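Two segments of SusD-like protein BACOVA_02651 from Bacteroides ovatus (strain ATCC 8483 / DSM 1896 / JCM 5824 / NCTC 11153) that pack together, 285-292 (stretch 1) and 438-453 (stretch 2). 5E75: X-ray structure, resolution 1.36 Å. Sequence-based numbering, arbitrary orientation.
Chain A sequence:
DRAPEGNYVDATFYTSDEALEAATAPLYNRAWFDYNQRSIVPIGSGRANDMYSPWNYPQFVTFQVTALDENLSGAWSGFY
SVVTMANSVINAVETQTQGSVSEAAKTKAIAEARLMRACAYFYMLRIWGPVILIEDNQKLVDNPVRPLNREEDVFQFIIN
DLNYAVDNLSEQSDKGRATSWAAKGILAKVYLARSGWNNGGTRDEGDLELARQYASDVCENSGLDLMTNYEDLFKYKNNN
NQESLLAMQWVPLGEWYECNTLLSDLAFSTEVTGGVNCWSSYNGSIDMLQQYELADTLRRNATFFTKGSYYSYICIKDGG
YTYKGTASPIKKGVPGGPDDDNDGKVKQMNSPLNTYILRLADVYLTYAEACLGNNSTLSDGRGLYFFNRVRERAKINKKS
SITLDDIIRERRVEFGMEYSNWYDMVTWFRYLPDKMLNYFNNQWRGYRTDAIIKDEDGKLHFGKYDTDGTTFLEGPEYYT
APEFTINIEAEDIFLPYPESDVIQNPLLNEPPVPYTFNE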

ATOM      1  N   SER A 285      -7.868  -1.838 -14.220  1.00  9.62           N
ATOM      2  CA  SER A 285      -8.091  -3.062 -14.958  1.00  9.47           C
ATOM      3  C   SER A 285      -9.572  -3.362 -15.062  1.00  8.79           C
ATOM      4  O   SER A 285     -10.385  -2.881 -14.288  1.00  9.42           O
ATOM      5  CB  SER A 285      -7.365  -4.233 -14.322  1.00 10.15           C
ATOM      6  OG  SER A 285      -7.928  -4.556 -13.066  1.00  9.54           O
ATOM      7  N   ILE A 286      -9.934  -4.170 -16.054  1.00  9.47           N
ATOM      8  CA  ILE A 286     -11.314  -4.601 -16.190  1.00 11.38           C
ATOM      9  C   ILE A 286     -11.772  -5.283 -14.888  1.00  9.41           C
ATOM     10  O   ILE A 286     -12.831  -4.963 -14.348  1.00  9.85           O
ATOM     11  CB  ILE A 286     -11.439  -5.519 -17.398  1.00 10.42           C
ATOM     12  CG1 ILE A 286     -11.126  -4.759 -18.693  1.00 13.20           C
ATOM     13  CG2 ILE A 286     -12.860  -6.113 -17.470  1.00 12.74           C
ATOM     14  CD1 ILE A 286     -11.051  -5.657 -19.951  1.00 14.64           C
ATOM     15  N   ASP A 287     -10.950  -6.204 -14.384  1.00  9.48           N
ATOM     16  CA  ASP A 287     -11.214  -6.905 -13.131  1.00  9.85           C
ATOM     17  C   ASP A 287     -11.408  -5.932 -11.962  1.00  9.36           C
ATOM     18  O   ASP A 287     -12.397  -6.017 -11.226  1.00 10.41           O
ATOM     19  CB  ASP A 287     -10.056  -7.900 -12.908  1.00 11.14           C
ATOM     20  CG  ASP A 287      -9.836  -8.300 -11.448  1.00 10.90           C
ATOM     21  OD1 ASP A 287     -10.785  -8.711 -10.758  1.00 14.04           O
ATOM     22  OD2 ASP A 287      -8.668  -8.212 -11.014  1.00 12.07           O
ATOM     23  N   MET A 288     -10.480  -4.996 -11.784  1.00  8.94           N
ATOM     24  CA  MET A 288     -10.590  -4.030 -10.695  1.00  8.33           C
ATOM     25  C   MET A 288     -11.863  -3.187 -10.801  1.00  8.36           C
ATOM     26  O   MET A 288     -12.598  -3.002  -9.822  1.00  8.94           O
ATOM     27  CB  MET A 288      -9.379  -3.121 -10.704  1.00  9.06           C
ATOM     28  CG  MET A 288      -9.383  -2.084  -9.588  1.00  9.11           C
ATOM     29  SD  MET A 288      -9.168  -2.837  -7.953  1.00 11.48           S
ATOM     30  CE  MET A 288     -10.657  -2.333  -7.100  1.00 17.36           C
ATOM     31  N   LEU A 289     -12.154  -2.693 -12.006  1.00  9.64           N
ATOM     32  CA  LEU A 289     -13.347  -1.876 -12.196  1.00  8.99           C
ATOM     33  C   LEU A 289     -14.612  -2.655 -11.854  1.00 10.73           C
ATOM     34  O   LEU A 289     -15.568  -2.095 -11.314  1.00 11.40           O
ATOM     35  CB  LEU A 289     -13.420  -1.308 -13.616  1.00 10.34           C
ATOM     36  CG  LEU A 289     -12.402  -0.217 -13.909  1.00 11.75           C
ATOM     37  CD1 LEU A 289     -12.326   0.014 -15.414  1.00 11.66           C
ATOM     38  CD2 LEU A 289     -12.739   1.065 -13.177  1.00 12.14           C
ATOM     39  N   GLN A 290     -14.622  -3.949 -12.143  1.00 10.60           N
ATOM     40  CA  GLN A 290     -15.796  -4.762 -11.843  1.00  9.86           C
ATOM     41  C   GLN A 290     -15.970  -5.014 -10.354  1.00  9.62           C
ATOM     42  O   GLN A 290     -17.024  -5.467  -9.913  1.00 11.37           O
ATOM     43  CB  GLN A 290     -15.725  -6.096 -12.588  1.00 12.96           C
ATOM     44  CG  GLN A 290     -15.915  -5.951 -14.078  1.00 15.12           C
ATOM     45  CD  GLN A 290     -15.587  -7.221 -14.844  1.00 22.91           C
ATOM     46  OE1 GLN A 290     -14.864  -8.090 -14.350  1.00 27.21           O
ATOM     47  NE2 GLN A 290     -16.090  -7.312 -16.074  1.00 28.11           N
ATOM     48  N   GLN A 291     -14.942  -4.749  -9.554  1.00  8.70           N
ATOM     49  CA  GLN A 291     -15.067  -4.929  -8.108  1.00  9.57           C
ATOM     50  C   GLN A 291     -15.988  -3.885  -7.488  1.00  9.69           C
ATOM     51  O   GLN A 291     -16.623  -4.144  -6.459  1.00 11.05           O
ATOM     52  CB  GLN A 291     -13.704  -4.872  -7.394  1.00 10.24           C
ATOM     53  CG  GLN A 291     -12.700  -5.909  -7.860  1.00 10.77           C
ATOM     54  CD  GLN A 291     -13.252  -7.301  -7.854  1.00 11.93           C
ATOM     55  OE1 GLN A 291     -13.382  -7.942  -8.904  1.00 14.41           O
ATOM     56  NE2 GLN A 291     -13.599  -7.779  -6.689  1.00 12.60           N
ATOM     57  N   TYR A 292     -16.055  -2.694  -8.070  1.00  9.39           N
ATOM     58  CA  TYR A 292     -16.933  -1.670  -7.520  1.00  9.69           C
ATOM     59  C   TYR A 292     -18.389  -2.043  -7.761  1.00 10.74           C
ATOM     60  O   TYR A 292     -18.826  -2.217  -8.898  1.00 10.65           O
ATOM     61  CB  TYR A 292     -16.638  -0.295  -8.126  1.00  9.19           C
ATOM     62  CG  TYR A 292     -15.206   0.146  -7.916  1.00  8.23           C
ATOM     63  CD1 TYR A 292     -14.790   0.705  -6.713  1.00  9.66           C
ATOM     64  CD2 TYR A 292     -14.264  -0.031  -8.918  1.00  9.41           C
ATOM     65  CE1 TYR A 292     -13.460   1.080  -6.508  1.00  8.74           C
ATOM     66  CE2 TYR A 292     -12.932   0.334  -8.723  1.00 10.55           C
ATOM     67  CZ  TYR A 292     -12.548   0.895  -7.525  1.00  8.79           C
ATOM     68  OH  TYR A 292     -11.227   1.248  -7.341  1.00 10.07           O
ATOM     69  N   ASN A 438      -6.404 -19.809  -7.951  1.00 10.51           N
ATOM     70  CA  ASN A 438      -7.587 -19.796  -8.812  1.00 11.51           C
ATOM     71  C   ASN A 438      -8.092 -18.368  -8.997  1.00 11.11           C
ATOM     72  O   ASN A 438      -8.433 -17.951 -10.104  1.00 11.68           O
ATOM     73  CB  ASN A 438      -8.679 -20.678  -8.214  1.00 12.41           C
ATOM     74  CG  ASN A 438      -9.950 -20.656  -9.027  1.00 18.82           C
ATOM     75  OD1 ASN A 438     -10.912 -19.971  -8.682  1.00 25.53           O
ATOM     76  ND2 ASN A 438      -9.950 -21.388 -10.129  1.00 23.26           N
ATOM     77  N   TYR A 439      -8.090 -17.602  -7.905  1.00 10.01           N
ATOM     78  CA  TYR A 439      -8.467 -16.191  -7.956  1.00  9.59           C
ATOM     79  C   TYR A 439      -7.569 -15.439  -8.961  1.00  9.08           C
ATOM     80  O   TYR A 439      -8.055 -14.763  -9.859  1.00  9.58           O
ATOM     81  CB  TYR A 439      -8.355 -15.578  -6.549  1.00  9.60           C
ATOM     82  CG  TYR A 439      -8.902 -14.167  -6.410  1.00 10.03           C
ATOM     83  CD1 TYR A 439      -8.201 -13.072  -6.914  1.00 10.20           C
ATOM     84  CD2 TYR A 439     -10.100 -13.930  -5.754  1.00 12.00           C
ATOM     85  CE1 TYR A 439      -8.701 -11.789  -6.802  1.00 10.02           C
ATOM     86  CE2 TYR A 439     -10.597 -12.643  -5.622  1.00  9.39           C
ATOM     87  CZ  TYR A 439      -9.891 -11.582  -6.145  1.00 10.12           C
ATOM     88  OH  TYR A 439     -10.371 -10.307  -6.022  1.00 10.96           O
ATOM     89  N   PHE A 440      -6.251 -15.559  -8.824  1.00  8.55           N
ATOM     90  CA  PHE A 440      -5.337 -14.805  -9.694  1.00  9.52           C
ATOM     91  C   PHE A 440      -5.524 -15.168 -11.170  1.00  9.11           C
ATOM     92  O   PHE A 440      -5.463 -14.297 -12.038  1.00 10.21           O
ATOM     93  CB  PHE A 440      -3.871 -15.038  -9.298  1.00  9.77           C
ATOM     94  CG  PHE A 440      -3.530 -14.661  -7.884  1.00  9.88           C
ATOM     95  CD1 PHE A 440      -4.161 -13.624  -7.227  1.00  8.78           C
ATOM     96  CD2 PHE A 440      -2.562 -15.373  -7.214  1.00  9.52           C
ATOM     97  CE1 PHE A 440      -3.825 -13.312  -5.916  1.00  9.28           C
ATOM     98  CE2 PHE A 440      -2.224 -15.066  -5.919  1.00  9.26           C
ATOM     99  CZ  PHE A 440      -2.863 -14.055  -5.266  1.00  9.29           C
ATOM    100  N   ASN A 441      -5.747 -16.451 -11.440  1.00  9.92           N
ATOM    101  CA  ASN A 441      -5.961 -16.924 -12.801  1.00 11.22           C
ATOM    102  C   ASN A 441      -7.310 -16.540 -13.371  1.00 13.26           C
ATOM    103  O   ASN A 441      -7.529 -16.698 -14.569  1.00 16.19           O
ATOM    104  CB  ASN A 441      -5.783 -18.442 -12.858  1.00 10.48           C
ATOM    105  CG  ASN A 441      -4.320 -18.852 -12.857  1.00 10.95           C
ATOM    106  OD1 ASN A 441      -3.552 -18.414 -13.699  1.00 11.74           O
ATOM    107  ND2 ASN A 441      -3.926 -19.665 -11.887  1.00 12.01           N
ATOM    108  N   ASN A 442      -8.202 -16.044 -12.535  1.00 10.96           N
ATOM    109  CA  ASN A 442      -9.504 -15.585 -12.983  1.00 11.44           C
ATOM    110  C   ASN A 442      -9.668 -14.080 -12.983  1.00 10.21           C
ATOM    111  O   ASN A 442     -10.776 -13.582 -13.129  1.00 13.08           O
ATOM    112  CB  ASN A 442     -10.603 -16.272 -12.171  1.00 13.95           C
ATOM    113  CG  ASN A 442     -10.917 -17.658 -12.705  1.00 16.89           C
ATOM    114  OD1 ASN A 442     -11.611 -17.794 -13.713  1.00 26.06           O
ATOM    115  ND2 ASN A 442     -10.365 -18.683 -12.078  1.00 20.94           N
ATOM    116  N   GLN A 443      -8.552 -13.358 -12.900  1.00 11.61           N
ATOM    117  CA  GLN A 443      -8.572 -11.895 -12.908  1.00 10.69           C
ATOM    118  C   GLN A 443      -8.424 -11.308 -14.313  1.00 11.52           C
ATOM    119  O   GLN A 443      -8.431 -10.105 -14.482  1.00 12.22           O
ATOM    120  CB  GLN A 443      -7.474 -11.345 -11.997  1.00  9.90           C
ATOM    121  CG  GLN A 443      -7.798 -11.435 -10.525  1.00  9.86           C
ATOM    122  CD  GLN A 443      -6.697 -10.837  -9.679  1.00 10.05           C
ATOM    123  OE1 GLN A 443      -5.699 -11.490  -9.382  1.00  9.65           O
ATOM    124  NE2 GLN A 443      -6.857  -9.577  -9.305  1.00 10.11           N
ATOM    125  N   TRP A 444      -8.268 -12.166 -15.313  1.00 11.81           N
ATOM    126  CA  TRP A 444      -8.102 -11.719 -16.706  1.00 13.71           C
ATOM    127  C   TRP A 444      -6.935 -10.743 -16.818  1.00 11.21           C
ATOM    128  O   TRP A 444      -7.024  -9.705 -17.476  1.00 11.60           O
ATOM    129  CB  TRP A 444      -9.384 -11.072 -17.252  1.00 14.91           C
ATOM    130  CG  TRP A 444     -10.542 -12.023 -17.450  1.00 18.17           C
ATOM    131  CD1 TRP A 444     -11.121 -12.818 -16.509  1.00 20.65           C
ATOM    132  CD2 TRP A 444     -11.271 -12.241 -18.666  1.00 21.31           C
ATOM    133  NE1 TRP A 444     -12.169 -13.522 -17.062  1.00 22.48           N
ATOM    134  CE2 TRP A 444     -12.273 -13.188 -18.384  1.00 21.02           C
ATOM    135  CE3 TRP A 444     -11.167 -11.731 -19.964  1.00 19.29           C
ATOM    136  CZ2 TRP A 444     -13.171 -13.632 -19.356  1.00 22.12           C
ATOM    137  CZ3 TRP A 444     -12.064 -12.180 -20.928  1.00 22.80           C
ATOM    138  CH2 TRP A 444     -13.046 -13.119 -20.615  1.00 22.57           C
ATOM    139  N   ARG A 445      -5.844 -11.078 -16.150  1.00 11.94           N
ATOM    140  CA  ARG A 445      -4.683 -10.205 -16.125  1.00 12.64           C
ATOM    141  C   ARG A 445      -4.101 -10.021 -17.524  1.00 13.12           C
ATOM    142  O   ARG A 445      -3.889 -10.984 -18.257  1.00 14.00           O
ATOM    143  CB  ARG A 445      -3.625 -10.769 -15.176  1.00 12.10           C
ATOM    144  CG  ARG A 445      -3.988 -10.624 -13.713  1.00 10.67           C
ATOM    145  CD  ARG A 445      -3.238 -11.618 -12.846  1.00  9.91           C
ATOM    146  NE  ARG A 445      -3.464 -11.371 -11.415  1.00  9.88           N
ATOM    147  CZ  ARG A 445      -2.746 -10.529 -10.665  1.00  9.25           C
ATOM    148  NH1 ARG A 445      -1.727  -9.866 -11.195  1.00 10.30           N
ATOM    149  NH2 ARG A 445      -3.036 -10.397  -9.376  1.00  9.45           N
ATOM    150  N   GLY A 446      -3.860  -8.766 -17.884  1.00 12.60           N
ATOM    151  CA  GLY A 446      -3.305  -8.437 -19.192  1.00 13.62           C
ATOM    152  C   GLY A 446      -4.349  -8.182 -20.264  1.00 13.63           C
ATOM    153  O   GLY A 446      -4.008  -7.660 -21.325  1.00 14.58           O
ATOM    154  N   TYR A 447      -5.597  -8.557 -20.005  1.00 12.92           N
ATOM    155  CA  TYR A 447      -6.695  -8.169 -20.886  1.00 13.24           C
ATOM    156  C   TYR A 447      -7.072  -6.733 -20.588  1.00 18.07           C
ATOM    157  O   TYR A 447      -7.161  -6.332 -19.433  1.00 22.67           O
ATOM    158  CB  TYR A 447      -7.928  -9.037 -20.667  1.00 13.37           C
ATOM    159  CG  TYR A 447      -7.857 -10.412 -21.256  1.00 16.66           C
ATOM    160  CD1 TYR A 447      -7.125 -11.414 -20.644  1.00 19.56           C
ATOM    161  CD2 TYR A 447      -8.549 -10.714 -22.421  1.00 20.33           C
ATOM    162  CE1 TYR A 447      -7.068 -12.687 -21.191  1.00 26.32           C
ATOM    163  CE2 TYR A 447      -8.505 -11.973 -22.966  1.00 24.65           C
ATOM    164  CZ  TYR A 447      -7.760 -12.953 -22.355  1.00 30.88           C
ATOM    165  OH  TYR A 447      -7.732 -14.211 -22.910  1.00 30.17           O
ATOM    166  N   ARG A 448      -7.292  -5.959 -21.635  1.00 16.08           N
ATOM    167  CA  ARG A 448      -7.684  -4.562 -21.514  1.00 15.86           C
ATOM    168  C   ARG A 448      -8.613  -4.334 -22.691  1.00 17.27           C
ATOM    169  O   ARG A 448      -8.799  -5.231 -23.511  1.00 16.34           O
ATOM    170  CB  ARG A 448      -6.462  -3.647 -21.575  1.00 21.50           C
ATOM    171  CG  ARG A 448      -5.657  -3.844 -22.841  1.00 23.79           C
ATOM    172  CD  ARG A 448      -4.305  -3.203 -22.780  1.00 32.51           C
ATOM    173  NE  ARG A 448      -3.423  -3.695 -23.838  1.00 31.88           N
ATOM    174  CZ  ARG A 448      -3.228  -3.087 -25.007  1.00 40.53           C
ATOM    175  NH1 ARG A 448      -3.856  -1.952 -25.296  1.00 34.78           N
ATOM    176  NH2 ARG A 448      -2.395  -3.619 -25.894  1.00 38.20           N
ATOM    177  N   THR A 449      -9.216  -3.159 -22.780  1.00 13.64           N
ATOM    178  CA  THR A 449     -10.190  -2.939 -23.842  1.00 14.18           C
ATOM    179  C   THR A 449     -10.229  -1.463 -24.207  1.00 14.99           C
ATOM    180  O   THR A 449      -9.926  -0.610 -23.381  1.00 15.21           O
ATOM    181  CB  THR A 449     -11.559  -3.499 -23.433  1.00 14.91           C
ATOM    182  OG1 THR A 449     -12.314  -3.832 -24.606  1.00 15.71           O
ATOM    183  CG2 THR A 449     -12.340  -2.541 -22.540  1.00 14.49           C
ATOM    184  N   ASP A 450     -10.581  -1.181 -25.459  1.00 15.47           N
ATOM    185  CA  ASP A 450     -10.484   0.165 -25.999  1.00 17.28           C
ATOM    186  C   ASP A 450     -11.489   1.138 -25.422  1.00 15.19           C
ATOM    187  O   ASP A 450     -11.182   2.326 -25.262  1.00 17.03           O
ATOM    188  CB  ASP A 450     -10.722   0.143 -27.504  1.00 20.10           C
ATOM    189  CG  ASP A 450      -9.522  -0.312 -28.291  1.00 28.48           C
ATOM    190  OD1 ASP A 450      -8.396  -0.316 -27.759  1.00 26.66           O
ATOM    191  OD2 ASP A 450      -9.720  -0.640 -29.482  1.00 33.08           O
ATOM    192  N   ALA A 451     -12.696   0.660 -25.133  1.00 14.64           N
ATOM    193  CA  ALA A 451     -13.765   1.538 -24.705  1.00 13.56           C
ATOM    194  C   ALA A 451     -14.527   1.010 -23.511  1.00 12.80           C
ATOM    195  O   ALA A 451     -15.024  -0.117 -23.505  1.00 14.36           O
ATOM    196  CB  ALA A 451     -14.742   1.800 -25.868  1.00 18.26           C
ATOM    197  N   ILE A 452     -14.615   1.866 -22.507  1.00 13.33           N
ATOM    198  CA  ILE A 452     -15.429   1.631 -21.336  1.00 13.58           C
ATOM    199  C   ILE A 452     -16.400   2.797 -21.262  1.00 14.25           C
ATOM    200  O   ILE A 452     -15.984   3.952 -21.188  1.00 14.91           O
ATOM    201  CB  ILE A 452     -14.562   1.570 -20.069  1.00 13.30           C
ATOM    202  CG1 ILE A 452     -13.556   0.418 -20.192  1.00 14.32           C
ATOM    203  CG2 ILE A 452     -15.436   1.405 -18.847  1.00 15.46           C
ATOM    204  CD1 ILE A 452     -12.559   0.377 -19.058  1.00 15.20           C
ATOM    205  N   ILE A 453     -17.689   2.503 -21.325  1.00 16.93           N
ATOM    206  CA  ILE A 453     -18.713   3.547 -21.319  1.00 15.85           C
ATOM    207  C   ILE A 453     -19.801   3.210 -20.310  1.00 18.26           C
ATOM    208  O   ILE A 453     -19.812   2.112 -19.754  1.00 19.27           O
ATOM    209  CB  ILE A 453     -19.323   3.741 -22.729  1.00 17.79           C
ATOM    210  CG1 ILE A 453     -20.016   2.468 -23.203  1.00 20.80           C
ATOM    211  CG2 ILE A 453     -18.221   4.131 -23.707  1.00 22.05           C
ATOM    212  CD1 ILE A 453     -20.795   2.644 -24.509  1.00 27.62           C
TER
HETATM  213  O   HOH W   1      -7.356  -4.648 -17.620  1.00 13.84           O
HETATM  214  O   HOH W   2      -8.364  -7.464 -15.789  1.00 13.69           O

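The two stretches meet in a small, mixed contact, in which the first turn of a short helix is tied to an irregular loop by one direct side-chain hydrogen bond and two water bridges, with aliphatic packing alongside. The surface buried between them, both sides summed, is 374 Å², and the touching residues lie at least 148 positions apart in sequence.

Stretch 1 forms a helix that starts at Ile 286. Ser 285 caps it: its OG accepts from Met 288 N at 2.9 Å, satisfying one of the amides that a first helical turn leaves without a backbone partner. The turn is further closed by Leu 289 N donating to Ser 285 O at 2.9 Å. Stretch 2 leaves the end of a helix, passes through a type II turn from Trp 444 to Tyr 447, closed by Tyr 447 N to Trp 444 O at 3.1 Å, and then extends into a strand at 451-453. Gly 446 sits within this turn with a positive phi of 91°, where a CB would be jammed against the carbonyl O of Arg 445. The backbones come near each other at two places, with CA atoms 5.7 Å apart for Asp 287 and Gln 443 and 6.4 Å apart for Ile 286 and Arg 448.

The direct polar link is Gln 443 NE2 donating to Asp 287 OD2 at 2.8 Å, a neutral amide paired with a carboxylate. The other end of the same amide is held within stretch 2, since Gln 443 OE1 accepts from Arg 445 NE at 3.0 Å and from Arg 445 NH2 at 2.9 Å. With its oxygen facing the guanidinium, the amide presents its nitrogen to the aspartate, so Gln 443 relays between the two charged side chains.

Two waters extend the link to the backbone. Water 1 accepts from Ile 286 N at 3.1 Å and donates to Tyr 447 O at 2.5 Å, a notably short distance; water 2 accepts from Asp 287 N at 3.2 Å and donates to Gln 443 O at 2.9 Å. The amides of the first helical turn point out of the helix end and cannot bond to a preceding turn. Here the waters span the gap between these two donors and carbonyls of the loop.

Ile 286, with the m,t rotamer, points toward stretch 2 and has 84 Å² covered by it. Ile 286 CD1 lies 3.9 Å from Arg 448 CA, 4.0 Å from Tyr 447 O and 4.1 Å from Thr 449 CB, so the methyl packs largely against main chain, while the end of the Arg 448 side chain leads away. One helical turn on from Ser 285, Leu 289 reaches the strand: Leu 289 CD1 meets Ile 452 CD1 at 3.7 Å, a van der Waals contact between two buried aliphatic side chains. Farther along stretch 1, Gln 291 approaches the tip of Tyr 439, whose ring end comes nearer than its CA-to-CB direction suggests.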